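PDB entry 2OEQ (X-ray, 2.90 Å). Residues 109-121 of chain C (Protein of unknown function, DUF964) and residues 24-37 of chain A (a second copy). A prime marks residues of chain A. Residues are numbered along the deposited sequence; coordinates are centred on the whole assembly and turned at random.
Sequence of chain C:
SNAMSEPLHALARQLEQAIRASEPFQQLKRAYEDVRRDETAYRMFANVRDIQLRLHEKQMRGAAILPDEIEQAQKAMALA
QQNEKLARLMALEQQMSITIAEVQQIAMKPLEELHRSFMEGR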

# COMPACT_ATOMS: atom_id res chain seq x y z
N LYS C 109 6.89 -2.08 -15.58
CA LYS C 109 7.35 -1.09 -16.54
C LYS C 109 6.51 -0.95 -17.83
O LYS C 109 6.04 0.12 -18.18
CB LYS C 109 8.81 -1.34 -16.90
CG LYS C 109 9.73 -1.33 -15.70
CD LYS C 109 11.18 -1.25 -16.12
CE LYS C 109 11.49 0.11 -16.76
NZ LYS C 109 12.90 0.24 -17.28
N PRO C 110 6.31 -2.05 -18.54
CA PRO C 110 5.52 -1.89 -19.76
C PRO C 110 4.29 -1.04 -19.55
O PRO C 110 4.02 -0.15 -20.37
CB PRO C 110 5.21 -3.33 -20.15
CG PRO C 110 6.44 -4.04 -19.75
CD PRO C 110 6.74 -3.44 -18.37
N LEU C 111 3.56 -1.29 -18.46
CA LEU C 111 2.34 -0.53 -18.16
C LEU C 111 2.66 0.83 -17.59
O LEU C 111 1.92 1.77 -17.79
CB LEU C 111 1.44 -1.30 -17.20
CG LEU C 111 0.14 -0.67 -16.67
CD1 LEU C 111 -0.84 -0.31 -17.76
CD2 LEU C 111 -0.48 -1.70 -15.79
N GLU C 112 3.77 0.93 -16.87
CA GLU C 112 4.24 2.18 -16.28
C GLU C 112 4.64 3.10 -17.44
O GLU C 112 4.35 4.29 -17.44
CB GLU C 112 5.48 1.90 -15.42
CG GLU C 112 5.73 2.89 -14.31
CD GLU C 112 4.84 2.65 -13.12
OE1 GLU C 112 3.60 2.71 -13.28
OE2 GLU C 112 5.37 2.39 -12.02
N GLU C 113 5.31 2.51 -18.42
CA GLU C 113 5.78 3.23 -19.59
C GLU C 113 4.62 3.76 -20.41
O GLU C 113 4.64 4.90 -20.86
CB GLU C 113 6.66 2.32 -20.46
CG GLU C 113 8.10 2.13 -19.96
CD GLU C 113 8.73 0.85 -20.49
OE1 GLU C 113 8.27 0.34 -21.54
OE2 GLU C 113 9.70 0.35 -19.85
N LEU C 114 3.60 2.91 -20.60
CA LEU C 114 2.43 3.32 -21.35
C LEU C 114 1.65 4.39 -20.58
O LEU C 114 1.15 5.34 -21.15
CB LEU C 114 1.51 2.14 -21.61
CG LEU C 114 0.37 2.50 -22.57
CD1 LEU C 114 0.87 2.15 -23.96
CD2 LEU C 114 -0.96 1.76 -22.24
N HIS C 115 1.53 4.21 -19.26
CA HIS C 115 0.82 5.17 -18.46
C HIS C 115 1.39 6.52 -18.69
O HIS C 115 0.64 7.50 -18.74
CB HIS C 115 0.93 4.84 -16.98
CG HIS C 115 -0.13 3.92 -16.50
ND1 HIS C 115 -1.41 3.94 -17.01
CD2 HIS C 115 -0.12 2.95 -15.56
CE1 HIS C 115 -2.13 3.01 -16.41
NE2 HIS C 115 -1.37 2.40 -15.53
N ARG C 116 2.72 6.57 -18.79
CA ARG C 116 3.41 7.84 -19.02
C ARG C 116 2.94 8.51 -20.32
O ARG C 116 2.65 9.71 -20.36
CB ARG C 116 4.92 7.62 -19.07
CG ARG C 116 5.70 8.88 -19.41
CD ARG C 116 7.09 8.87 -18.80
NE ARG C 116 7.83 10.10 -19.05
CZ ARG C 116 7.35 11.33 -18.86
NH1 ARG C 116 8.11 12.39 -19.10
NH2 ARG C 116 6.10 11.50 -18.45
N SER C 117 2.84 7.71 -21.38
CA SER C 117 2.41 8.21 -22.66
C SER C 117 1.00 8.77 -22.60
O SER C 117 0.65 9.67 -23.35
CB SER C 117 2.52 7.10 -23.70
OG SER C 117 3.88 6.74 -23.86
N PHE C 118 0.18 8.27 -21.69
CA PHE C 118 -1.17 8.81 -21.57
C PHE C 118 -1.07 10.31 -21.24
O PHE C 118 -2.04 11.04 -21.41
CB PHE C 118 -1.94 8.09 -20.47
CG PHE C 118 -2.32 6.67 -20.81
CD1 PHE C 118 -1.89 6.08 -22.00
CD2 PHE C 118 -3.10 5.92 -19.93
CE1 PHE C 118 -2.24 4.75 -22.32
CE2 PHE C 118 -3.46 4.61 -20.24
CZ PHE C 118 -3.02 4.02 -21.44
N MSE C 119 0.10 10.76 -20.78
CA MSE C 119 0.30 12.17 -20.45
C MSE C 119 0.64 12.99 -21.71
O MSE C 119 0.90 14.20 -21.61
CB MSE C 119 1.44 12.38 -19.43
CG MSE C 119 1.25 11.69 -18.09
SE MSE C 119 -0.49 11.96 -17.29
CE MSE C 119 -1.21 10.27 -17.80
N GLU C 120 0.65 12.33 -22.87
CA GLU C 120 0.95 12.97 -24.16
C GLU C 120 0.01 14.13 -24.48
O GLU C 120 0.42 15.30 -24.46
CB GLU C 120 0.90 11.94 -25.29
CG GLU C 120 0.85 12.54 -26.69
CD GLU C 120 2.08 13.36 -27.05
OE1 GLU C 120 2.37 14.36 -26.36
OE2 GLU C 120 2.75 13.00 -28.04
N GLY C 121 -1.24 13.82 -24.80
CA GLY C 121 -2.22 14.85 -25.12
C GLY C 121 -1.64 16.13 -25.69
O GLY C 121 -1.23 16.99 -24.88
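Chain A 24-37: PFQQLKRAYEDVRR

The contact is a parallel pairing of two helices from separate copies of one protein, apolar along most of its length and closed at its C-terminal end by one tyrosine hydrogen bond and a long salt bridge. Residues 24′-36′ of chain A are helical, continuing a helix that begins earlier in the chain, and they run in the same direction as helix 109-117 of chain C, with only 1° between the two axes. The axes come no closer than 11.8 Å, a wide spacing that leaves room for large side chains between the backbones. Because the helices are so nearly parallel, the separation hardly changes along them: the CA atoms of Pro110 and Phe25′ are 8.3 Å apart, those of Leu114 and Lys29′ 7.9 Å, and those of Phe118 and Tyr32′ 8.2 Å. Together the two stretches bury 501 Å².

At the N-terminal end, Phe25′ (chi1 t) points toward chain C and places its CZ 3.4 Å from Pro110 CB. The same CZ lies 3.0 Å from Pro110 O, which sits at the edge of the ring, near its plane. One helical turn on, Leu114 points toward chain A and fills the middle of the contact. Its CD2 packs 4.1 Å from Leu28′ CD1, while its CD1 lies 4.0 Å from Lys29′ CG and 4.5 Å from Tyr32′ CD1, so the aliphatic part of the lysine helps to cover the leucine.

Tyr32′, with the largest area covered in either stretch, reaches the type I turn from Ser117 to Glu120. Its hydroxyl donates a hydrogen bond to the backbone carbonyl of Ser117 (OH to O, 2.8 Å), an oxygen that also accepts the turn's own bond from Glu120 N at 2.7 Å. The CA-to-CB bond of Phe118 points away from chain A, yet its ring comes back with its edge toward the face of Tyr32′: Phe118 CD1 is 3.7 Å from Tyr32′ CZ, the centroids are 4.8 Å apart and the planes meet at 53°.

Beyond the tyrosine, Arg36′ points toward chain C and its NH2 comes within 3.0 Å of Glu120 CB. The salt bridge between Glu120 OE2 and Arg36′ NH2 is long, at 3.8 Å, and the oxygen lies well out of the guanidinium plane, so the attraction is one of charge without a directed hydrogen bond. Both residues are poorly ordered, which makes this end less well defined than the apolar packing before it.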

# COMPACT_ATOMS: atom_id res chain seq x y z
N PRO A 24 -1.93 -9.52 -25.35
CA PRO A 24 -2.70 -8.63 -24.50
C PRO A 24 -2.18 -7.20 -24.44
O PRO A 24 -2.94 -6.23 -24.57
CB PRO A 24 -2.59 -9.33 -23.17
CG PRO A 24 -2.52 -10.76 -23.57
CD PRO A 24 -1.50 -10.71 -24.61
N PHE A 25 -0.88 -7.07 -24.24
CA PHE A 25 -0.31 -5.75 -24.14
C PHE A 25 -0.36 -5.02 -25.48
O PHE A 25 -0.53 -3.80 -25.53
CB PHE A 25 1.12 -5.87 -23.66
CG PHE A 25 1.66 -4.62 -23.13
CD1 PHE A 25 1.21 -4.13 -21.92
CD2 PHE A 25 2.62 -3.91 -23.85
CE1 PHE A 25 1.70 -2.93 -21.40
CE2 PHE A 25 3.14 -2.70 -23.37
CZ PHE A 25 2.69 -2.19 -22.14
N GLN A 26 -0.21 -5.76 -26.56
CA GLN A 26 -0.24 -5.18 -27.90
C GLN A 26 -1.62 -4.61 -28.11
O GLN A 26 -1.78 -3.46 -28.50
CB GLN A 26 0.07 -6.24 -28.94
CG GLN A 26 1.52 -6.61 -28.97
CD GLN A 26 2.39 -5.39 -29.13
OE1 GLN A 26 3.47 -5.32 -28.56
NE2 GLN A 26 1.93 -4.42 -29.91
N GLN A 27 -2.61 -5.47 -27.85
CA GLN A 27 -4.02 -5.15 -27.91
C GLN A 27 -4.18 -3.78 -27.23
O GLN A 27 -4.76 -2.87 -27.82
CB GLN A 27 -4.78 -6.19 -27.09
CG GLN A 27 -6.08 -6.62 -27.68
CD GLN A 27 -5.89 -7.66 -28.75
OE1 GLN A 27 -5.25 -7.40 -29.77
NE2 GLN A 27 -6.43 -8.84 -28.52
N LEU A 28 -3.67 -3.66 -26.00
CA LEU A 28 -3.74 -2.41 -25.22
C LEU A 28 -3.13 -1.28 -26.01
O LEU A 28 -3.76 -0.24 -26.19
CB LEU A 28 -2.99 -2.54 -23.90
CG LEU A 28 -3.64 -2.02 -22.61
CD1 LEU A 28 -2.52 -1.96 -21.64
CD2 LEU A 28 -4.27 -0.66 -22.70
N LYS A 29 -1.89 -1.45 -26.47
CA LYS A 29 -1.25 -0.44 -27.30
C LYS A 29 -2.19 -0.14 -28.51
O LYS A 29 -2.63 1.01 -28.72
CB LYS A 29 0.10 -0.94 -27.77
CG LYS A 29 1.24 -0.19 -27.14
CD LYS A 29 2.60 -0.81 -27.49
CE LYS A 29 3.01 -0.58 -28.94
NZ LYS A 29 3.51 0.81 -29.18
N ARG A 30 -2.54 -1.15 -29.28
CA ARG A 30 -3.43 -0.87 -30.38
C ARG A 30 -4.60 0.01 -29.93
O ARG A 30 -5.01 0.91 -30.66
CB ARG A 30 -3.97 -2.16 -30.99
CG ARG A 30 -3.27 -2.51 -32.26
CD ARG A 30 -2.37 -3.71 -32.08
NE ARG A 30 -3.17 -4.92 -31.88
CZ ARG A 30 -2.66 -6.14 -31.84
NH1 ARG A 30 -1.35 -6.33 -31.99
NH2 ARG A 30 -3.47 -7.18 -31.65
N ALA A 31 -5.12 -0.22 -28.73
CA ALA A 31 -6.26 0.57 -28.23
C ALA A 31 -5.88 2.00 -27.88
O ALA A 31 -6.66 2.91 -28.07
CB ALA A 31 -6.88 -0.11 -27.02
N TYR A 32 -4.68 2.20 -27.35
CA TYR A 32 -4.30 3.54 -27.02
C TYR A 32 -4.31 4.29 -28.33
O TYR A 32 -4.86 5.40 -28.41
CB TYR A 32 -2.90 3.63 -26.43
CG TYR A 32 -2.54 5.07 -26.11
CD1 TYR A 32 -1.22 5.50 -26.10
CD2 TYR A 32 -3.52 5.98 -25.74
CE1 TYR A 32 -0.89 6.80 -25.73
CE2 TYR A 32 -3.21 7.27 -25.37
CZ TYR A 32 -1.88 7.68 -25.36
OH TYR A 32 -1.56 8.96 -24.92
N GLU A 33 -3.71 3.69 -29.36
CA GLU A 33 -3.64 4.31 -30.68
C GLU A 33 -5.03 4.62 -31.21
O GLU A 33 -5.30 5.75 -31.57
CB GLU A 33 -2.88 3.42 -31.68
CG GLU A 33 -1.37 3.69 -31.74
CD GLU A 33 -1.04 5.08 -32.29
OE1 GLU A 33 -1.39 6.09 -31.64
OE2 GLU A 33 -0.42 5.17 -33.37
N ASP A 34 -5.93 3.65 -31.25
CA ASP A 34 -7.28 3.90 -31.71
C ASP A 34 -7.79 5.23 -31.18
O ASP A 34 -8.32 6.05 -31.94
CB ASP A 34 -8.22 2.80 -31.26
CG ASP A 34 -8.37 1.72 -32.30
OD1 ASP A 34 -8.78 2.06 -33.43
OD2 ASP A 34 -8.08 0.55 -31.98
N VAL A 35 -7.64 5.44 -29.88
CA VAL A 35 -8.10 6.67 -29.25
C VAL A 35 -7.25 7.86 -29.66
O VAL A 35 -7.78 8.84 -30.12
CB VAL A 35 -8.17 6.51 -27.69
CG1 VAL A 35 -8.17 7.88 -26.99
CG2 VAL A 35 -9.45 5.72 -27.32
N ARG A 36 -5.93 7.77 -29.52
CA ARG A 36 -5.05 8.87 -29.89
C ARG A 36 -5.34 9.37 -31.32
O ARG A 36 -5.28 10.57 -31.58
CB ARG A 36 -3.59 8.44 -29.79
CG ARG A 36 -2.66 9.43 -29.12
CD ARG A 36 -1.24 8.85 -29.10
NE ARG A 36 -0.35 9.41 -28.08
CZ ARG A 36 0.88 8.96 -27.83
NH1 ARG A 36 1.38 7.95 -28.54
NH2 ARG A 36 1.62 9.52 -26.87
N ARG A 37 -5.68 8.46 -32.24
CA ARG A 37 -5.96 8.82 -33.64
C ARG A 37 -7.35 9.37 -33.94
O ARG A 37 -7.59 9.85 -35.04
CB ARG A 37 -5.73 7.62 -34.59
CG ARG A 37 -4.31 7.07 -34.71
CD ARG A 37 -4.18 6.09 -35.90
NE ARG A 37 -3.93 6.77 -37.17
CZ ARG A 37 -3.66 6.17 -38.33
NH1 ARG A 37 -3.61 4.84 -38.41
NH2 ARG A 37 -3.41 6.90 -39.42